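Long-range contacts in Glyco_hydro_cc domain-containing protein (Cryptococcus neoformans, PDB 6UBC), which probably binds oligosaccharides of the beta-1,3-glucan type, as a subgroup VII member of glycoside hydrolase family GH128: residues Ser310-His315 against Ile338-Ile343; Asn240-Ala245 against Ile270-Pro275; Thr384-Ile389 against Ser418-Met423; Asn346-Val351 against Asn390-Asp395; Ser207-Leu212 against Thr228-Ala233. All blocks are in the same frame, centred on the assembly; numbering follows the deposited sequence.

Contact 1: residues Ser310-His315 against Ile338-Ile343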
# COMPACT_ATOMS: atom_id res chain seq x y z
N SER A 310 -2.37 8.37 -1.69
CA SER A 310 -3.61 8.68 -0.92
C SER A 310 -3.67 7.74 0.29
O SER A 310 -2.98 6.71 0.35
CB SER A 310 -4.83 8.52 -1.78
OG SER A 310 -5.24 7.18 -1.93
N PRO A 311 -4.57 8.04 1.27
CA PRO A 311 -4.94 7.02 2.24
C PRO A 311 -5.54 5.79 1.54
O PRO A 311 -6.08 5.88 0.44
CB PRO A 311 -6.03 7.68 3.13
CG PRO A 311 -5.82 9.19 2.88
CD PRO A 311 -5.40 9.26 1.41
N SER A 312 -5.45 4.65 2.22
CA SER A 312 -6.01 3.37 1.76
C SER A 312 -7.40 3.15 2.36
O SER A 312 -7.51 3.18 3.57
CB SER A 312 -5.11 2.21 2.15
OG SER A 312 -4.69 2.31 3.52
N MET A 313 -8.36 2.74 1.53
CA MET A 313 -9.71 2.36 2.03
C MET A 313 -9.79 0.85 2.35
O MET A 313 -9.67 -0.01 1.45
CB MET A 313 -10.80 2.74 1.03
CG MET A 313 -10.88 4.23 0.77
SD MET A 313 -11.18 5.32 2.19
CE MET A 313 -9.50 5.72 2.67
N CYS A 314 -10.18 0.55 3.57
CA CYS A 314 -10.44 -0.88 3.93
C CYS A 314 -11.68 -1.36 3.18
O CYS A 314 -11.74 -2.55 2.94
CB CYS A 314 -10.59 -1.10 5.43
SG CYS A 314 -12.06 -0.29 6.07
N HIS A 315 -12.60 -0.47 2.81
CA HIS A 315 -13.91 -0.85 2.20
C HIS A 315 -13.75 -1.18 0.72
O HIS A 315 -14.75 -1.54 0.11
CB HIS A 315 -15.00 0.16 2.48
CG HIS A 315 -15.45 0.19 3.89
ND1 HIS A 315 -14.88 1.04 4.84
CD2 HIS A 315 -16.42 -0.54 4.53
CE1 HIS A 315 -15.49 0.83 6.01
NE2 HIS A 315 -16.48 -0.09 5.84
N ILE A 338 -1.14 9.66 -6.52
CA ILE A 338 -1.32 8.20 -6.70
C ILE A 338 -2.42 7.69 -5.77
O ILE A 338 -2.34 7.98 -4.58
CB ILE A 338 0.02 7.45 -6.54
CG1 ILE A 338 0.99 7.84 -7.68
CG2 ILE A 338 -0.21 5.95 -6.46
CD1 ILE A 338 2.34 7.30 -7.48
N THR A 339 -3.41 7.02 -6.33
CA THR A 339 -4.57 6.47 -5.60
C THR A 339 -4.08 5.14 -4.99
O THR A 339 -3.53 4.30 -5.70
CB THR A 339 -5.81 6.27 -6.46
OG1 THR A 339 -6.06 7.50 -7.15
CG2 THR A 339 -7.01 5.90 -5.63
N ASN A 340 -4.29 5.01 -3.69
CA ASN A 340 -3.80 3.89 -2.87
C ASN A 340 -4.91 2.88 -2.72
O ASN A 340 -5.96 3.25 -2.10
CB ASN A 340 -3.41 4.44 -1.49
CG ASN A 340 -2.79 3.43 -0.56
OD1 ASN A 340 -2.79 2.24 -0.85
ND2 ASN A 340 -2.27 3.91 0.59
N LEU A 341 -4.68 1.63 -3.12
CA LEU A 341 -5.66 0.55 -2.92
C LEU A 341 -5.10 -0.50 -1.94
O LEU A 341 -3.88 -0.83 -2.00
CB LEU A 341 -5.97 -0.15 -4.25
CG LEU A 341 -7.06 0.49 -5.10
CD1 LEU A 341 -6.75 1.93 -5.40
CD2 LEU A 341 -7.30 -0.33 -6.40
N HIS A 342 -6.03 -1.11 -1.21
CA HIS A 342 -5.87 -2.39 -0.49
C HIS A 342 -6.82 -3.33 -1.20
O HIS A 342 -8.02 -3.05 -1.26
CB HIS A 342 -6.21 -2.19 1.01
CG HIS A 342 -5.09 -1.54 1.73
ND1 HIS A 342 -5.12 -1.35 3.08
CD2 HIS A 342 -3.94 -1.03 1.26
CE1 HIS A 342 -4.03 -0.71 3.41
NE2 HIS A 342 -3.26 -0.48 2.32
N ILE A 343 -6.27 -4.43 -1.71
CA ILE A 343 -7.10 -5.42 -2.43
C ILE A 343 -7.13 -6.71 -1.63
O ILE A 343 -6.07 -7.35 -1.49
CB ILE A 343 -6.58 -5.60 -3.85
CG1 ILE A 343 -6.69 -4.28 -4.62
CG2 ILE A 343 -7.36 -6.67 -4.59
CD1 ILE A 343 -6.23 -4.39 -6.07
O HOH W 1 -2.08 3.21 3.48
O HOH W 2 -8.74 0.23 -1.16
O HOH W 3 -8.51 2.97 -1.50

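Contact 2: residues Asn240-Ala245 against Ile270-Pro275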
# COMPACT_ATOMS: atom_id res chain seq x y z
N ASN A 240 8.23 6.40 2.60
CA ASN A 240 7.84 6.94 3.92
C ASN A 240 6.32 6.83 4.06
O ASN A 240 5.57 6.71 3.06
CB ASN A 240 8.32 8.38 4.12
CG ASN A 240 9.82 8.54 4.04
OD1 ASN A 240 10.35 8.63 2.95
ND2 ASN A 240 10.52 8.53 5.17
N MET A 241 5.84 6.89 5.29
CA MET A 241 4.39 6.75 5.53
C MET A 241 3.97 7.48 6.79
O MET A 241 4.76 7.54 7.74
CB MET A 241 4.02 5.28 5.69
CG MET A 241 2.59 5.04 6.01
SD MET A 241 2.09 3.36 5.55
CE MET A 241 0.38 3.39 6.14
N LEU A 242 2.78 8.09 6.73
CA LEU A 242 2.06 8.55 7.95
C LEU A 242 0.86 7.65 8.18
O LEU A 242 -0.15 7.78 7.45
CB LEU A 242 1.68 10.04 7.84
CG LEU A 242 0.98 10.58 9.08
CD1 LEU A 242 1.79 10.30 10.34
CD2 LEU A 242 0.65 12.05 8.95
N TRP A 243 0.97 6.76 9.16
CA TRP A 243 -0.04 5.71 9.39
C TRP A 243 -1.38 6.31 9.84
O TRP A 243 -2.47 5.92 9.32
CB TRP A 243 0.51 4.72 10.43
CG TRP A 243 -0.32 3.52 10.72
CD1 TRP A 243 -0.26 2.29 10.16
CD2 TRP A 243 -1.41 3.45 11.67
NE1 TRP A 243 -1.17 1.44 10.73
CE2 TRP A 243 -1.90 2.13 11.65
CE3 TRP A 243 -1.96 4.37 12.57
CZ2 TRP A 243 -2.91 1.70 12.49
CZ3 TRP A 243 -2.96 3.93 13.41
CH2 TRP A 243 -3.44 2.62 13.35
N GLY A 244 -1.30 7.28 10.74
CA GLY A 244 -2.51 7.82 11.36
C GLY A 244 -2.30 9.16 12.05
O GLY A 244 -1.38 9.93 11.70
N ALA A 245 -3.30 9.46 12.87
CA ALA A 245 -3.52 10.78 13.49
C ALA A 245 -2.81 10.79 14.84
O ALA A 245 -2.73 11.83 15.46
CB ALA A 245 -5.01 11.05 13.63
N ILE A 270 3.25 7.41 1.61
CA ILE A 270 1.92 6.75 1.71
C ILE A 270 1.10 7.39 2.84
O ILE A 270 1.61 7.57 3.97
CB ILE A 270 2.10 5.25 1.89
CG1 ILE A 270 2.79 4.66 0.67
CG2 ILE A 270 0.74 4.60 2.25
CD1 ILE A 270 3.17 3.20 0.85
N GLY A 271 -0.16 7.70 2.57
CA GLY A 271 -1.13 8.25 3.51
C GLY A 271 -1.72 7.18 4.42
O GLY A 271 -1.30 6.00 4.42
N PHE A 272 -2.73 7.59 5.16
CA PHE A 272 -3.20 6.86 6.35
C PHE A 272 -3.64 5.45 5.99
O PHE A 272 -4.28 5.22 4.95
CB PHE A 272 -4.34 7.60 7.03
CG PHE A 272 -4.09 9.09 7.10
CD1 PHE A 272 -3.03 9.58 7.81
CD2 PHE A 272 -4.89 9.98 6.40
CE1 PHE A 272 -2.79 10.94 7.88
CE2 PHE A 272 -4.68 11.35 6.49
CZ PHE A 272 -3.62 11.83 7.24
N GLU A 273 -3.32 4.56 6.91
CA GLU A 273 -3.73 3.16 6.82
C GLU A 273 -5.21 3.00 7.15
O GLU A 273 -5.55 3.09 8.33
CB GLU A 273 -2.94 2.33 7.84
CG GLU A 273 -3.25 0.86 7.78
CD GLU A 273 -2.53 0.08 6.70
OE1 GLU A 273 -1.62 0.67 6.03
OE2 GLU A 273 -2.89 -1.14 6.58
N GLU A 274 -6.09 2.74 6.18
CA GLU A 274 -7.48 2.35 6.47
C GLU A 274 -8.11 3.27 7.51
O GLU A 274 -8.69 2.83 8.53
CB GLU A 274 -7.37 0.89 6.88
CG GLU A 274 -7.01 -0.00 5.71
CD GLU A 274 -6.88 -1.49 6.01
OE1 GLU A 274 -7.20 -1.85 7.21
OE2 GLU A 274 -6.53 -2.29 5.05
N PRO A 275 -8.13 4.60 7.30
CA PRO A 275 -8.81 5.49 8.21
C PRO A 275 -10.32 5.21 8.28
O PRO A 275 -10.99 5.67 9.26
CB PRO A 275 -8.46 6.90 7.70
CG PRO A 275 -8.22 6.67 6.20
CD PRO A 275 -7.53 5.31 6.16

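Contact 3: residues Thr384-Ile389 against Ser418-Met423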
# COMPACT_ATOMS: atom_id res chain seq x y z
N THR A 384 -7.11 -19.90 3.13
CA THR A 384 -6.28 -20.82 3.97
C THR A 384 -5.69 -21.96 3.11
O THR A 384 -4.75 -22.64 3.56
CB THR A 384 -7.10 -21.39 5.14
OG1 THR A 384 -8.28 -21.92 4.54
CG2 THR A 384 -7.49 -20.35 6.20
N ASP A 385 -6.22 -22.16 1.91
CA ASP A 385 -5.81 -23.26 1.01
C ASP A 385 -4.55 -22.83 0.26
O ASP A 385 -4.62 -21.89 -0.51
CB ASP A 385 -6.91 -23.68 0.05
CG ASP A 385 -6.51 -24.89 -0.77
OD1 ASP A 385 -5.80 -24.72 -1.80
OD2 ASP A 385 -6.78 -26.00 -0.26
N GLN A 386 -3.45 -23.50 0.50
CA GLN A 386 -2.15 -23.08 -0.07
C GLN A 386 -2.22 -23.08 -1.61
O GLN A 386 -1.64 -22.17 -2.22
CB GLN A 386 -1.00 -23.99 0.38
CG GLN A 386 0.37 -23.52 -0.09
CD GLN A 386 0.73 -22.18 0.50
OE1 GLN A 386 0.70 -22.02 1.72
NE2 GLN A 386 1.03 -21.19 -0.35
N SER A 387 -2.85 -24.11 -2.19
CA SER A 387 -2.95 -24.25 -3.66
C SER A 387 -3.71 -23.06 -4.25
O SER A 387 -3.25 -22.35 -5.19
CB SER A 387 -3.62 -25.55 -3.95
OG SER A 387 -3.56 -25.68 -5.33
N GLU A 388 -4.83 -22.70 -3.63
CA GLU A 388 -5.60 -21.53 -4.10
C GLU A 388 -4.77 -20.27 -3.89
O GLU A 388 -4.84 -19.38 -4.77
CB GLU A 388 -6.89 -21.44 -3.25
CG GLU A 388 -7.79 -20.24 -3.52
CD GLU A 388 -8.94 -20.02 -2.51
OE1 GLU A 388 -8.95 -20.72 -1.46
OE2 GLU A 388 -9.83 -19.13 -2.76
N ILE A 389 -4.05 -20.15 -2.75
CA ILE A 389 -3.16 -18.98 -2.49
C ILE A 389 -2.12 -18.83 -3.59
O ILE A 389 -1.92 -17.73 -4.04
CB ILE A 389 -2.52 -19.06 -1.09
CG1 ILE A 389 -3.60 -18.70 -0.06
CG2 ILE A 389 -1.29 -18.21 -0.95
CD1 ILE A 389 -3.29 -19.12 1.37
N SER A 418 -4.33 -15.26 7.05
CA SER A 418 -4.16 -16.68 7.43
C SER A 418 -2.70 -16.98 7.67
O SER A 418 -1.83 -16.35 7.05
CB SER A 418 -4.69 -17.57 6.33
OG SER A 418 -3.85 -17.52 5.17
N PRO A 419 -2.38 -18.01 8.45
CA PRO A 419 -1.00 -18.43 8.60
C PRO A 419 -0.34 -18.84 7.27
O PRO A 419 0.85 -18.61 7.07
CB PRO A 419 -1.12 -19.66 9.48
CG PRO A 419 -2.39 -19.45 10.25
CD PRO A 419 -3.33 -18.81 9.25
N GLU A 420 -1.14 -19.38 6.35
CA GLU A 420 -0.69 -19.81 5.01
C GLU A 420 -0.30 -18.57 4.17
O GLU A 420 0.58 -18.68 3.31
CB GLU A 420 -1.74 -20.68 4.33
CG GLU A 420 -2.01 -21.99 5.04
CD GLU A 420 -3.18 -22.00 6.01
OE1 GLU A 420 -3.64 -20.92 6.41
OE2 GLU A 420 -3.62 -23.10 6.33
N TRP A 421 -0.89 -17.42 4.43
CA TRP A 421 -0.53 -16.16 3.75
C TRP A 421 0.81 -15.61 4.28
O TRP A 421 1.53 -14.89 3.53
CB TRP A 421 -1.70 -15.16 3.89
CG TRP A 421 -1.46 -13.93 3.04
CD1 TRP A 421 -0.84 -12.80 3.41
CD2 TRP A 421 -1.55 -13.88 1.61
NE1 TRP A 421 -0.70 -11.95 2.34
CE2 TRP A 421 -1.12 -12.61 1.22
CE3 TRP A 421 -2.06 -14.75 0.63
CZ2 TRP A 421 -1.05 -12.20 -0.12
CZ3 TRP A 421 -2.03 -14.34 -0.69
CH2 TRP A 421 -1.54 -13.07 -1.07
N ASP A 422 1.23 -15.95 5.51
CA ASP A 422 2.50 -15.39 6.05
C ASP A 422 3.62 -15.57 5.01
O ASP A 422 3.75 -16.68 4.46
CB ASP A 422 2.92 -16.06 7.37
CG ASP A 422 2.14 -15.71 8.63
OD1 ASP A 422 1.44 -14.73 8.62
OD2 ASP A 422 2.23 -16.51 9.58
N MET A 423 4.36 -14.49 4.72
CA MET A 423 5.52 -14.56 3.80
C MET A 423 6.73 -15.13 4.56
O MET A 423 7.55 -15.77 3.90
CB MET A 423 5.82 -13.15 3.27
CG MET A 423 7.11 -13.06 2.42
SD MET A 423 7.02 -11.43 1.56
CE MET A 423 6.09 -11.90 0.11
O HOH W 4 2.96 -20.68 2.86

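Contact 4: residues Asn346-Val351 against Asn390-Asp395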
# COMPACT_ATOMS: atom_id res chain seq x y z
N ASN A 346 -10.55 -12.86 -3.64
CA ASN A 346 -10.10 -14.24 -3.89
C ASN A 346 -10.26 -14.62 -5.36
O ASN A 346 -10.13 -15.81 -5.64
CB ASN A 346 -10.81 -15.26 -3.01
CG ASN A 346 -12.26 -15.48 -3.37
OD1 ASN A 346 -12.82 -14.76 -4.19
ND2 ASN A 346 -12.87 -16.45 -2.72
N SER A 347 -10.40 -13.65 -6.24
CA SER A 347 -10.59 -13.87 -7.69
C SER A 347 -10.14 -12.61 -8.44
O SER A 347 -10.16 -11.48 -7.87
CB SER A 347 -12.03 -14.23 -8.00
OG SER A 347 -12.87 -13.12 -8.00
N MET A 348 -9.63 -12.80 -9.64
CA MET A 348 -9.19 -11.67 -10.48
C MET A 348 -10.39 -10.76 -10.80
O MET A 348 -10.15 -9.57 -10.95
CB MET A 348 -8.48 -12.19 -11.72
CG MET A 348 -7.14 -12.90 -11.42
SD MET A 348 -6.03 -11.96 -10.30
CE MET A 348 -6.37 -12.77 -8.72
N ASP A 349 -11.62 -11.27 -10.89
CA ASP A 349 -12.83 -10.42 -11.09
C ASP A 349 -12.94 -9.35 -9.99
O ASP A 349 -13.16 -8.18 -10.31
CB ASP A 349 -14.12 -11.22 -11.13
CG ASP A 349 -14.39 -11.95 -12.45
OD1 ASP A 349 -13.66 -11.70 -13.44
OD2 ASP A 349 -15.33 -12.79 -12.47
N GLY A 350 -12.68 -9.74 -8.75
CA GLY A 350 -12.74 -8.82 -7.59
C GLY A 350 -11.61 -7.81 -7.63
O GLY A 350 -11.83 -6.64 -7.30
N VAL A 351 -10.40 -8.27 -7.99
CA VAL A 351 -9.23 -7.40 -8.16
C VAL A 351 -9.62 -6.32 -9.19
O VAL A 351 -9.36 -5.15 -8.97
CB VAL A 351 -7.99 -8.20 -8.59
CG1 VAL A 351 -6.82 -7.27 -8.84
CG2 VAL A 351 -7.60 -9.29 -7.56
N ASN A 390 -1.45 -19.91 -3.94
CA ASN A 390 -0.39 -19.89 -4.98
C ASN A 390 -0.99 -19.37 -6.30
O ASN A 390 -0.36 -18.53 -6.95
CB ASN A 390 0.26 -21.24 -5.17
CG ASN A 390 1.10 -21.68 -4.01
OD1 ASN A 390 1.57 -20.87 -3.20
ND2 ASN A 390 1.27 -22.98 -3.91
N THR A 391 -2.15 -19.90 -6.69
CA THR A 391 -2.83 -19.50 -7.95
C THR A 391 -3.15 -18.01 -7.93
O THR A 391 -2.87 -17.29 -8.94
CB THR A 391 -4.08 -20.33 -8.21
OG1 THR A 391 -3.67 -21.70 -8.25
CG2 THR A 391 -4.74 -19.87 -9.47
N PHE A 392 -3.65 -17.56 -6.80
CA PHE A 392 -3.98 -16.14 -6.58
C PHE A 392 -2.74 -15.28 -6.75
O PHE A 392 -2.85 -14.26 -7.42
CB PHE A 392 -4.63 -15.95 -5.22
CG PHE A 392 -5.05 -14.53 -4.97
CD1 PHE A 392 -6.28 -14.09 -5.41
CD2 PHE A 392 -4.24 -13.68 -4.21
CE1 PHE A 392 -6.71 -12.82 -5.09
CE2 PHE A 392 -4.66 -12.41 -3.91
CZ PHE A 392 -5.88 -11.95 -4.40
N ILE A 393 -1.64 -15.63 -6.08
CA ILE A 393 -0.42 -14.79 -6.12
C ILE A 393 0.05 -14.75 -7.58
O ILE A 393 0.39 -13.67 -8.08
CB ILE A 393 0.68 -15.35 -5.17
CG1 ILE A 393 0.32 -15.15 -3.69
CG2 ILE A 393 1.99 -14.70 -5.51
CD1 ILE A 393 1.09 -16.05 -2.73
N ASN A 394 0.08 -15.89 -8.25
CA ASN A 394 0.62 -15.98 -9.65
C ASN A 394 -0.27 -15.14 -10.57
O ASN A 394 0.28 -14.27 -11.32
CB ASN A 394 0.71 -17.43 -10.09
CG ASN A 394 1.89 -18.13 -9.44
OD1 ASN A 394 2.98 -17.56 -9.32
ND2 ASN A 394 1.72 -19.41 -9.16
N ASP A 395 -1.59 -15.26 -10.40
CA ASP A 395 -2.60 -14.56 -11.19
C ASP A 395 -2.50 -13.06 -10.97
O ASP A 395 -2.61 -12.28 -11.94
CB ASP A 395 -4.02 -15.03 -10.91
CG ASP A 395 -4.41 -16.40 -11.48
OD1 ASP A 395 -3.66 -16.94 -12.28
OD2 ASP A 395 -5.47 -16.91 -11.09

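Contact 5: residues Ser207-Leu212 against Thr228-Ala233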
# COMPACT_ATOMS: atom_id res chain seq x y z
N SER A 207 5.57 -4.95 1.83
CA SER A 207 5.23 -4.32 3.11
C SER A 207 5.95 -5.11 4.21
O SER A 207 5.94 -6.34 4.12
CB SER A 207 3.72 -4.31 3.30
OG SER A 207 3.19 -5.63 3.39
N GLY A 208 6.63 -4.41 5.12
CA GLY A 208 7.33 -5.02 6.25
C GLY A 208 8.83 -5.07 5.96
O GLY A 208 9.25 -4.92 4.77
N ASP A 209 9.61 -5.27 7.01
CA ASP A 209 11.10 -5.30 6.89
C ASP A 209 11.66 -6.71 6.79
O ASP A 209 12.62 -6.90 6.03
CB ASP A 209 11.69 -4.61 8.12
CG ASP A 209 11.32 -3.13 8.15
OD1 ASP A 209 11.65 -2.37 7.19
OD2 ASP A 209 10.72 -2.71 9.17
N ASP A 210 11.03 -7.68 7.42
CA ASP A 210 11.57 -9.06 7.43
C ASP A 210 11.72 -9.58 6.01
O ASP A 210 12.67 -10.31 5.74
CB ASP A 210 10.70 -9.97 8.28
CG ASP A 210 10.86 -9.72 9.77
OD1 ASP A 210 11.74 -8.93 10.15
OD2 ASP A 210 10.12 -10.36 10.53
N PRO A 211 10.80 -9.28 5.07
CA PRO A 211 10.96 -9.82 3.72
C PRO A 211 12.11 -9.26 2.88
O PRO A 211 12.51 -9.92 1.90
CB PRO A 211 9.61 -9.51 3.02
CG PRO A 211 8.63 -9.36 4.18
CD PRO A 211 9.46 -8.70 5.28
N LEU A 212 12.67 -8.11 3.26
CA LEU A 212 13.56 -7.37 2.33
C LEU A 212 14.78 -8.21 1.95
O LEU A 212 15.15 -8.24 0.77
CB LEU A 212 14.04 -6.04 2.92
CG LEU A 212 12.96 -4.98 3.12
CD1 LEU A 212 13.58 -3.77 3.77
CD2 LEU A 212 12.25 -4.65 1.83
N THR A 228 9.72 6.19 8.52
CA THR A 228 10.84 5.78 7.66
C THR A 228 11.02 4.29 7.84
O THR A 228 11.05 3.85 8.98
CB THR A 228 12.12 6.55 8.01
OG1 THR A 228 11.87 7.97 7.98
CG2 THR A 228 13.25 6.18 7.09
N PRO A 229 11.20 3.46 6.79
CA PRO A 229 11.43 2.05 7.04
C PRO A 229 12.69 1.84 7.86
O PRO A 229 13.69 2.46 7.53
CB PRO A 229 11.52 1.46 5.64
CG PRO A 229 10.67 2.41 4.82
CD PRO A 229 11.07 3.77 5.35
N SER A 230 12.65 0.88 8.78
CA SER A 230 13.81 0.54 9.64
C SER A 230 14.77 -0.33 8.84
O SER A 230 15.98 -0.33 9.13
CB SER A 230 13.35 -0.13 10.90
OG SER A 230 12.58 -1.28 10.58
N GLY A 231 14.23 -1.09 7.88
CA GLY A 231 14.99 -1.99 7.02
C GLY A 231 15.53 -1.22 5.83
O GLY A 231 15.21 -0.05 5.65
N SER A 232 16.38 -1.86 5.05
CA SER A 232 16.99 -1.18 3.91
C SER A 232 17.30 -2.27 2.91
O SER A 232 17.53 -3.43 3.32
CB SER A 232 18.22 -0.32 4.28
OG SER A 232 19.23 -1.05 4.96
N ALA A 233 17.29 -1.90 1.66
CA ALA A 233 17.73 -2.79 0.57
C ALA A 233 18.37 -1.91 -0.49
O ALA A 233 17.68 -1.01 -0.98
CB ALA A 233 16.56 -3.58 0.00

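Contact 1: residues Ser310-His315 against Ile338-Ile343
Ser310 and Asn340 grip each other through backbone and side chain at once. The carbonyl oxygen of Ser310 accepts from Asn340 ND2 at 2.9 Å, with the oxygen only 4° out of the amide plane, and Ser310 OG receives the backbone N of Asn340 at 3.0 Å while itself donating to Pro311 O. With chi1 at 80°, that hydroxyl is tucked between its own backbone N and carbonyl carbon, within reach of both partners. The amide of Asn340 is fixed from its other end too, since OD1 bonds to Thr369 OG1. The backbone N of the same Ser310 donates to Ile338 O at 2.9 Å. From Met313 on, waters bridge the two backbones: one links Met313 N to Asn340 O, another links Met313 O to His342 N. The segment after strand 307-309 runs beside strand 339-345 in nearly the same direction, in what the topology and family suggest is a (beta/alpha)8-type barrel of a glycoside hydrolase. Farther along, Ser312 CB sits squarely over one face of the His342 imidazole, 3.3 Å from the ring centroid, a CH-pi contact. His342 ND1 bonds to Glu274, and NE2 weakly to Thr369, whereas Ser312 OG is engaged with Glu274 N and Phe272 O. The Met313 side chain packs on Trp324, Leu325 and Tyr358.

Contact 2: residues Asn240-Ala245 against Ile270-Pro275
Met241 crosses Ile270 at a slant with its side chain extended: CG stands anti to the backbone N (chi1 177°), the chain stays extended beyond CG, and SD passes the branch methyl CG2 of Ile270 at 3.8 Å. Its terminal CE goes on to the carbonyl oxygen of Gly271 and to Glu273 OE1, the latter 3.4 Å away. Beneath this layer the backbones form a short parallel bridge in which Ile270 N donates to Asn240 O and Ile270 O receives Leu242 N. Leu242 and Phe272 lie side by side and point the same way, the leucine CD2 being 3.8 Å from CE1 of the phenylalanine ring; both reach into the layer of helices 250-260 and 287-298, where Leu256 and Leu293 are among the neighbours. In the plane of the Phe272 ring, at its edge, stands the carbonyl oxygen of Trp243, which also takes Glu273 N on a lone pair at 2.9 Å. The side chains of Trp243 and Glu273 also meet. The glutamate's CB lies over one face of the indole, 3.7 Å from the centroid of the five-membered ring and displaced toward its rim; the chain bends at chi2 (82°), and the carboxylate plane lies 2° from that of the ring. Arg255 adds a cation-pi contact to the same indole. Loops leaving neighbouring parallel strands at their C-terminal ends, as here, are where (beta/alpha)8 glycoside hydrolases place their binding sites; this arrangement is consistent with that fold.

Contact 3: residues Thr384-Ile389 against Ser418-Met423
Apolar contacts carry the join between Ile389 and the turn at Glu420 and Trp421. The two ends of the isoleucine are divided between them: CD1 reaches Glu420 CB at 3.7 Å, the two side chains crossing at about a right angle, and the branch methyl CG2, anti to the backbone N, meets the six-membered part of the indole obliquely, 3.9 Å from Trp421 CE3. Thr384 adds a methyl contact, its CG2 lying 3.9 Å from Ser418 CB.

Among polar groups, the Glu420 chain bends at chi2 (95°) and folds against the backbone of Thr384. Thr384 O and Glu420 OE2 stand 3.0 Å apart, but both are acceptors and do not bond, a juxtaposition that would probably disfavour a negative charge there. A water near both Gln386 OE1 and Glu420 O lies between the segments, while Gln386 NE2 turns to Asn390 and Ser432.

Local bonds set the shape of each side. Asp385 is the N-cap of helix 386-402, its OD1 accepting from Glu388 N at 2.9 Å through the anti lone pair. Ser418 OG accepts from Trp421 N and is also bonded to Cys383 O, tying the two segments' surroundings together, and Trp421 NE1 is held by Ser412 O. The N-capped start of helix 386-402 thus packs on the loop between strands 406-411 and 424-425, which an ST motif bends and whose Trp421 also lies on strand 366-375.

Contact 4: residues Asn346-Val351 against Asn390-Asp395
Met348 brings its terminal methyl obliquely against the Phe392 ring, and the two side chains lie across one another at a slant. Bends at chi2 (-49°) and chi3 (99°) bring CE to 3.6 Å from both CD1 and CE1 of Phe392. The same turn lays SD alongside the neighbouring helical turn, 3.7 Å from Asp395 CB, with the methionine CG close by as well. Phe392 itself extends from its helix with CG anti to the backbone N (chi1 -177°), which carries the ring across to the start of the other helix. There its CE1 comes to 3.9 Å from Asn346 CA, and Ser347 N lies at the ring's edge near its plane. This is helix-to-helix packing on the outer layer of the barrel: the first turn of helix 348-362, with Ser347 at its N-cap position, leans on the middle of helix 386-402. Asn346 and Phe392 both touch strand 366-375, at Asp375 and Cys373. Val351 CG2 is a looser neighbour, 4.4 Å from Phe392 CE1. Ile396 and Leu399, farther along helix 386-402, extend the apolar surface that Met348 covers.

Contact 5: residues Ser207-Leu212 against Thr228-Ala233
Asp209 reaches across to Ser230 and Gly231 with both carboxylate oxygens. OD1 accepts from the backbone N of Gly231 at 3.0 Å, but the bond is bent, with an N-H...O angle of 137°, and the donor comes from above the carboxylate, 71° out of its plane. OD2 lies 2.7 Å from Ser230 OG. With CG anti to its own carbonyl carbon (chi1 -65°), the acid leans toward the second loop and covers the peptide between Ser230 and Gly231. Beside it, Leu212 sends one branch the same way: CD1 packs against the backbone, 3.6 Å from Ser232 N and 3.8 Å from Gly231 C. Gly231, with no side chain, lies close against Asp209 OD1 and Leu212 CD1. Pro229 CB stands near OD1, at 4.1 Å.

The next shell holds these groups in place. Asp209 opens a type I beta turn, closed by Leu212 N donating to Asp209 O, which sets Asp209 and Leu212 on the same flank of the loop. Strand 221-223 underlies both partners, with Tyr222 touching Leu212, Pro229 and Ser232, while Val206 and Ile219 back the leucine. On the polar side, Ser230 N is bonded to Asp224 OD2, and that carboxylate lies close to Asp209 OD2. Two carboxylates this close would probably raise the pKa of at least one of them, and the backbone N-H groups of Gly231 and Ser230 may ease the repulsion.

All five contacts lie within one glycosyl hydrolase catalytic core. Along the chain contact 5 comes first, then contacts 2 and 1, each closing before the next opens; contacts 3 and 4 follow and interlock, their segments alternating and both using helix 386-402. Contacts 1 and 2 have centres 10 Å apart, reach the same sheet and touch through His342 and Glu274. Contact 5 meets contact 2 at Asn240 and Thr228, while contact 4 follows contact 1 via strand 339-345 and helix 348-362. Contacts 2 and 4, about 26 Å apart between centres, lie on opposite sides of the chain's centre. Contacts 1 and 2 join interior loops and strand, 3 and 4 pack helix 386-402 outside, consistent with a barrel.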